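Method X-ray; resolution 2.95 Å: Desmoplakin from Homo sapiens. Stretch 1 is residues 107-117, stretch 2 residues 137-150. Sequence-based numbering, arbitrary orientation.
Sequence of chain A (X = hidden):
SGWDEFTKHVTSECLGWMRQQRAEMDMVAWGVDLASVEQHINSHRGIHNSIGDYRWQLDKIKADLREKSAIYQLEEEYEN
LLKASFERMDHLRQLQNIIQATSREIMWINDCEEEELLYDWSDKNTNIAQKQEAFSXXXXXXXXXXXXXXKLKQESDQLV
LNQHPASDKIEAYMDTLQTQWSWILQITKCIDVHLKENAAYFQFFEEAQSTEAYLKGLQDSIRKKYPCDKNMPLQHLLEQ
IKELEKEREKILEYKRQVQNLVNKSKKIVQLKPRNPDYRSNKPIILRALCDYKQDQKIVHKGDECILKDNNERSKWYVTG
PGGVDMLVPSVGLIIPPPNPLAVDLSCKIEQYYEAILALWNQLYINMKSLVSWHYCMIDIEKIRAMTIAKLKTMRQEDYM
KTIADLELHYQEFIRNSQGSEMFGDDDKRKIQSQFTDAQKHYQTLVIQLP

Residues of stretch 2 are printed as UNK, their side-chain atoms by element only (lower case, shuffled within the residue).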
# COMPACT_ATOMS: atom_id res chain seq x y z
N MET A 107 19.02 20.06 3.61
CA MET A 107 18.54 19.78 4.96
C MET A 107 17.02 19.62 4.96
O MET A 107 16.47 18.82 5.72
CB MET A 107 18.95 20.87 5.95
CG MET A 107 19.09 20.33 7.36
SD MET A 107 19.04 21.59 8.64
CE MET A 107 17.32 22.09 8.57
N TRP A 108 16.36 20.38 4.09
CA TRP A 108 14.91 20.32 3.99
C TRP A 108 14.47 18.94 3.54
O TRP A 108 13.61 18.31 4.16
CB TRP A 108 14.41 21.38 3.01
CG TRP A 108 12.92 21.50 2.97
CD1 TRP A 108 12.14 22.34 3.71
CD2 TRP A 108 12.02 20.74 2.15
NE1 TRP A 108 10.82 22.15 3.41
CE2 TRP A 108 10.71 21.18 2.45
CE3 TRP A 108 12.19 19.74 1.19
CZ2 TRP A 108 9.59 20.64 1.83
CZ3 TRP A 108 11.07 19.21 0.57
CH2 TRP A 108 9.79 19.66 0.89
N ILE A 109 15.07 18.46 2.46
CA ILE A 109 14.74 17.15 1.93
C ILE A 109 15.11 16.08 2.94
O ILE A 109 14.34 15.15 3.18
CB ILE A 109 15.46 16.89 0.61
CG1 ILE A 109 15.16 18.02 -0.38
CG2 ILE A 109 15.07 15.54 0.05
CD1 ILE A 109 16.03 18.00 -1.62
N ASN A 110 16.29 16.21 3.53
CA ASN A 110 16.75 15.26 4.55
C ASN A 110 15.76 15.12 5.70
O ASN A 110 15.50 14.01 6.17
CB ASN A 110 18.12 15.67 5.08
CG ASN A 110 19.25 15.20 4.20
OD1 ASN A 110 19.03 14.59 3.15
ND2 ASN A 110 20.48 15.48 4.61
N ASP A 111 15.23 16.25 6.15
CA ASP A 111 14.24 16.24 7.23
C ASP A 111 12.95 15.57 6.79
O ASP A 111 12.32 14.84 7.56
CB ASP A 111 13.99 17.66 7.75
CG ASP A 111 15.12 18.17 8.63
OD1 ASP A 111 15.99 17.35 9.00
OD2 ASP A 111 15.14 19.38 8.95
N CYS A 112 12.54 15.82 5.55
CA CYS A 112 11.39 15.12 4.99
C CYS A 112 11.64 13.63 4.99
O CYS A 112 10.76 12.84 5.33
CB CYS A 112 11.10 15.59 3.57
SG CYS A 112 10.19 17.12 3.51
N GLU A 113 12.85 13.25 4.60
CA GLU A 113 13.22 11.85 4.54
C GLU A 113 13.21 11.25 5.93
O GLU A 113 12.63 10.19 6.15
CB GLU A 113 14.60 11.67 3.91
CG GLU A 113 15.02 10.22 3.80
CD GLU A 113 16.53 10.05 3.81
OE1 GLU A 113 17.23 11.07 3.90
OE2 GLU A 113 17.00 8.89 3.74
N GLU A 114 13.84 11.94 6.88
CA GLU A 114 13.96 11.44 8.24
C GLU A 114 12.59 11.14 8.83
O GLU A 114 12.43 10.23 9.64
CB GLU A 114 14.71 12.44 9.12
CG GLU A 114 15.15 11.88 10.47
CD GLU A 114 16.18 10.76 10.32
OE1 GLU A 114 17.02 10.84 9.40
OE2 GLU A 114 16.14 9.80 11.13
N GLU A 115 11.59 11.90 8.39
CA GLU A 115 10.23 11.76 8.88
C GLU A 115 9.61 10.45 8.40
O GLU A 115 9.14 9.65 9.20
CB GLU A 115 9.39 12.94 8.43
CG GLU A 115 8.11 13.15 9.22
CD GLU A 115 7.23 14.23 8.62
OE1 GLU A 115 6.44 13.90 7.71
OE2 GLU A 115 7.31 15.40 9.07
N GLU A 116 9.62 10.25 7.09
CA GLU A 116 9.02 9.07 6.48
C GLU A 116 9.80 7.80 6.85
O GLU A 116 9.25 6.70 6.86
CB GLU A 116 8.97 9.22 4.96
CG GLU A 116 8.33 10.52 4.50
CD GLU A 116 6.90 10.69 5.00
OE1 GLU A 116 6.24 9.67 5.29
OE2 GLU A 116 6.44 11.85 5.11
N LEU A 117 11.08 7.99 7.14
CA LEU A 117 11.97 6.90 7.49
C LEU A 117 11.59 6.30 8.84
O LEU A 117 11.67 5.09 9.04
CB LEU A 117 13.41 7.42 7.54
CG LEU A 117 14.51 6.69 6.78
CD1 LEU A 117 14.12 6.47 5.34
CD2 LEU A 117 15.80 7.48 6.87
N UNK A 137 -0.62 16.73 1.68
CA UNK A 137 -0.09 18.05 2.00
C UNK A 137 1.37 18.13 1.60
O UNK A 137 1.81 19.12 1.02
c UNK A 137 -0.21 18.36 3.51
c UNK A 137 -2.37 19.69 3.25
c UNK A 137 -1.68 18.52 3.91
c UNK A 137 0.57 19.62 3.85
N UNK A 138 2.12 17.08 1.92
CA UNK A 138 3.55 17.06 1.61
C UNK A 138 3.79 16.97 0.11
O UNK A 138 4.67 17.65 -0.42
n UNK A 138 7.39 15.80 6.03
n UNK A 138 6.16 16.74 4.33
c UNK A 138 6.49 15.69 3.38
c UNK A 138 5.74 15.86 2.08
c UNK A 138 6.60 16.77 5.58
c UNK A 138 4.24 15.90 2.33
n UNK A 138 6.26 17.76 6.39
N UNK A 139 3.02 16.13 -0.57
CA UNK A 139 3.14 16.01 -2.02
C UNK A 139 2.94 17.37 -2.69
O UNK A 139 3.49 17.63 -3.76
s UNK A 139 4.03 13.02 -2.93
c UNK A 139 2.50 13.56 -2.16
c UNK A 139 3.55 13.02 -4.65
c UNK A 139 2.15 14.99 -2.55
N UNK A 140 2.14 18.23 -2.06
CA UNK A 140 1.95 19.59 -2.53
C UNK A 140 3.17 20.44 -2.21
O UNK A 140 3.68 21.17 -3.05
o UNK A 140 -0.49 19.71 -2.48
c UNK A 140 0.70 20.22 -1.90
N UNK A 141 3.64 20.33 -0.97
CA UNK A 141 4.86 21.01 -0.54
C UNK A 141 6.01 20.65 -1.47
O UNK A 141 6.87 21.48 -1.76
o UNK A 141 4.65 19.70 3.73
c UNK A 141 4.73 20.87 3.35
n UNK A 141 5.19 21.85 4.13
c UNK A 141 5.21 20.64 0.90
c UNK A 141 4.32 21.26 1.95
N UNK A 142 6.02 19.40 -1.93
CA UNK A 142 7.07 18.91 -2.80
C UNK A 142 6.96 19.48 -4.21
O UNK A 142 7.95 19.92 -4.79
c UNK A 142 7.07 17.38 -2.85
c UNK A 142 7.34 15.15 -1.76
c UNK A 142 7.47 16.65 -1.56
c UNK A 142 8.87 17.02 -1.14
N UNK A 143 5.75 19.47 -4.77
CA UNK A 143 5.53 20.07 -6.08
C UNK A 143 5.95 21.53 -6.04
O UNK A 143 6.33 22.11 -7.05
c UNK A 143 4.07 19.94 -6.52
c UNK A 143 3.65 18.52 -6.88
c UNK A 143 4.51 17.91 -7.97
o UNK A 143 4.84 16.71 -7.88
o UNK A 143 4.86 18.63 -8.93
N UNK A 144 5.87 22.11 -4.85
CA UNK A 144 6.35 23.47 -4.65
C UNK A 144 7.87 23.52 -4.68
O UNK A 144 8.45 24.35 -5.37
c UNK A 144 6.58 25.35 -2.99
c UNK A 144 4.35 24.31 -3.38
c UNK A 144 5.84 24.07 -3.31
N UNK A 145 8.52 22.61 -3.96
CA UNK A 145 9.98 22.56 -3.92
C UNK A 145 10.60 22.35 -5.30
O UNK A 145 11.57 23.02 -5.64
c UNK A 145 10.48 21.47 -2.97
n UNK A 145 12.48 25.08 -0.17
c UNK A 145 11.86 23.73 -0.16
c UNK A 145 11.76 23.11 -1.55
c UNK A 145 10.77 21.96 -1.55
N UNK A 146 10.06 21.43 -6.08
CA UNK A 146 10.62 21.16 -7.40
C UNK A 146 10.79 22.44 -8.21
O UNK A 146 11.73 22.57 -8.99
c UNK A 146 9.77 20.15 -8.16
c UNK A 146 9.57 18.69 -10.22
c UNK A 146 10.41 19.69 -9.46
o UNK A 146 10.15 17.78 -10.84
o UNK A 146 8.32 18.82 -10.20
N UNK A 147 9.88 23.39 -8.03
CA UNK A 147 9.97 24.70 -8.67
C UNK A 147 11.20 25.44 -8.17
O UNK A 147 12.06 25.85 -8.95
c UNK A 147 8.73 25.55 -8.37
n UNK A 147 4.33 24.64 -8.59
c UNK A 147 6.34 26.14 -8.79
c UNK A 147 7.43 25.10 -9.03
c UNK A 147 4.98 25.73 -9.37
N UNK A 148 11.29 25.60 -6.85
CA UNK A 148 12.40 26.29 -6.21
C UNK A 148 13.74 25.65 -6.56
O UNK A 148 14.75 26.34 -6.71
c UNK A 148 10.67 26.96 -2.75
o UNK A 148 11.49 27.65 -2.12
c UNK A 148 12.20 26.33 -4.69
o UNK A 148 9.72 26.35 -2.20
c UNK A 148 10.82 26.85 -4.26
N UNK A 149 13.74 24.33 -6.69
CA UNK A 149 14.94 23.57 -7.03
C UNK A 149 15.29 23.73 -8.51
O UNK A 149 16.46 23.84 -8.87
c UNK A 149 14.75 22.10 -6.69
c UNK A 149 14.42 20.28 -5.00
c UNK A 149 16.02 22.14 -4.56
c UNK A 149 14.71 21.75 -5.21
N UNK A 150 14.27 23.72 -9.35
CA UNK A 150 14.47 23.87 -10.79
C UNK A 150 15.20 25.16 -11.15
O UNK A 150 16.13 25.14 -11.95
c UNK A 150 12.83 22.39 -12.02
c UNK A 150 13.14 23.79 -11.54
n UNK A 150 11.55 22.10 -12.19
o UNK A 150 13.74 21.59 -12.24

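Position 137 carries four carbons, forked at the first, one arm two carbons long, and is out of reach of stretch 1: Ile137. Position 138 has three carbons, a nitrogen, then a carbon bearing two more nitrogens, an end group that reaches a carboxylate of stretch 1. It is Arg138, whose NH1 lies 2.7 Å from Glu115 OE1 in a salt bridge. Its CD packs 4.0 Å from Cys112 SG, and that sulfur sits over one face of the guanidinium.

Position 139 is an unbranched run of two carbons, a sulfur and a carbon, out of reach of stretch 1: Met139. At 140, one carbon and one oxygen make Ser140, also out of reach. Position 141 has three carbons, the third carrying an oxygen and a nitrogen, and its CB lies 4.5 Å from Trp108 CZ2. The nitrogen settles it as Gln141; its OE1 accepts a weak hydrogen bond from Arg138 NE at 3.4 Å.

Position 142 shows four carbons forked at the second, with one tip at the edge of the Trp108 ring. This is Leu142, its CD2 3.5 Å from Trp108 CH2. Position 143, three carbons with two oxygens on the third, is Glu143, and 144, one carbon bearing two others, is Val144; neither touches stretch 1.

At 145, four carbons in a row end in nitrogen and lie over a face of the Trp108 ring: Lys145. Its CG stands 3.5 Å from the centroid of the six-membered ring, a CH-pi contact, while NZ is 4.7 Å from that of the five-membered ring, a cation-pi contact.

Position 146 has three carbons, the third carrying two oxygens, out of reach: Glu146. At 147, four carbons in a row end in nitrogen, out of reach: Lys147. Position 148 repeats the pattern of 146 without contacting stretch 1: Glu148. Glu148 OE1 and Lys145 NZ, 3.4 Å apart, form a salt bridge that includes a weak hydrogen bond. Position 149, four carbons forked at the second, meets Ile109: Leu149, CD1 to CD1 at 4.4 Å. Two carbons, the second carrying oxygen and nitrogen, make 150 Asn150, out of reach.

The rule is one of spacing. Positions 138, 142, 145 and 149 recur every three or four residues, bringing one helical stripe against an antiparallel partner at 157°. With the axes 12.6 Å apart at closest approach, long side chains span the gap: Trp108 gets an aliphatic chain on one face and leucine at its edge, while Arg138 combines packing on Cys112 with charge pairing to Glu115.

Stretch 2 (137-150) IRMSQLEVKEKELN
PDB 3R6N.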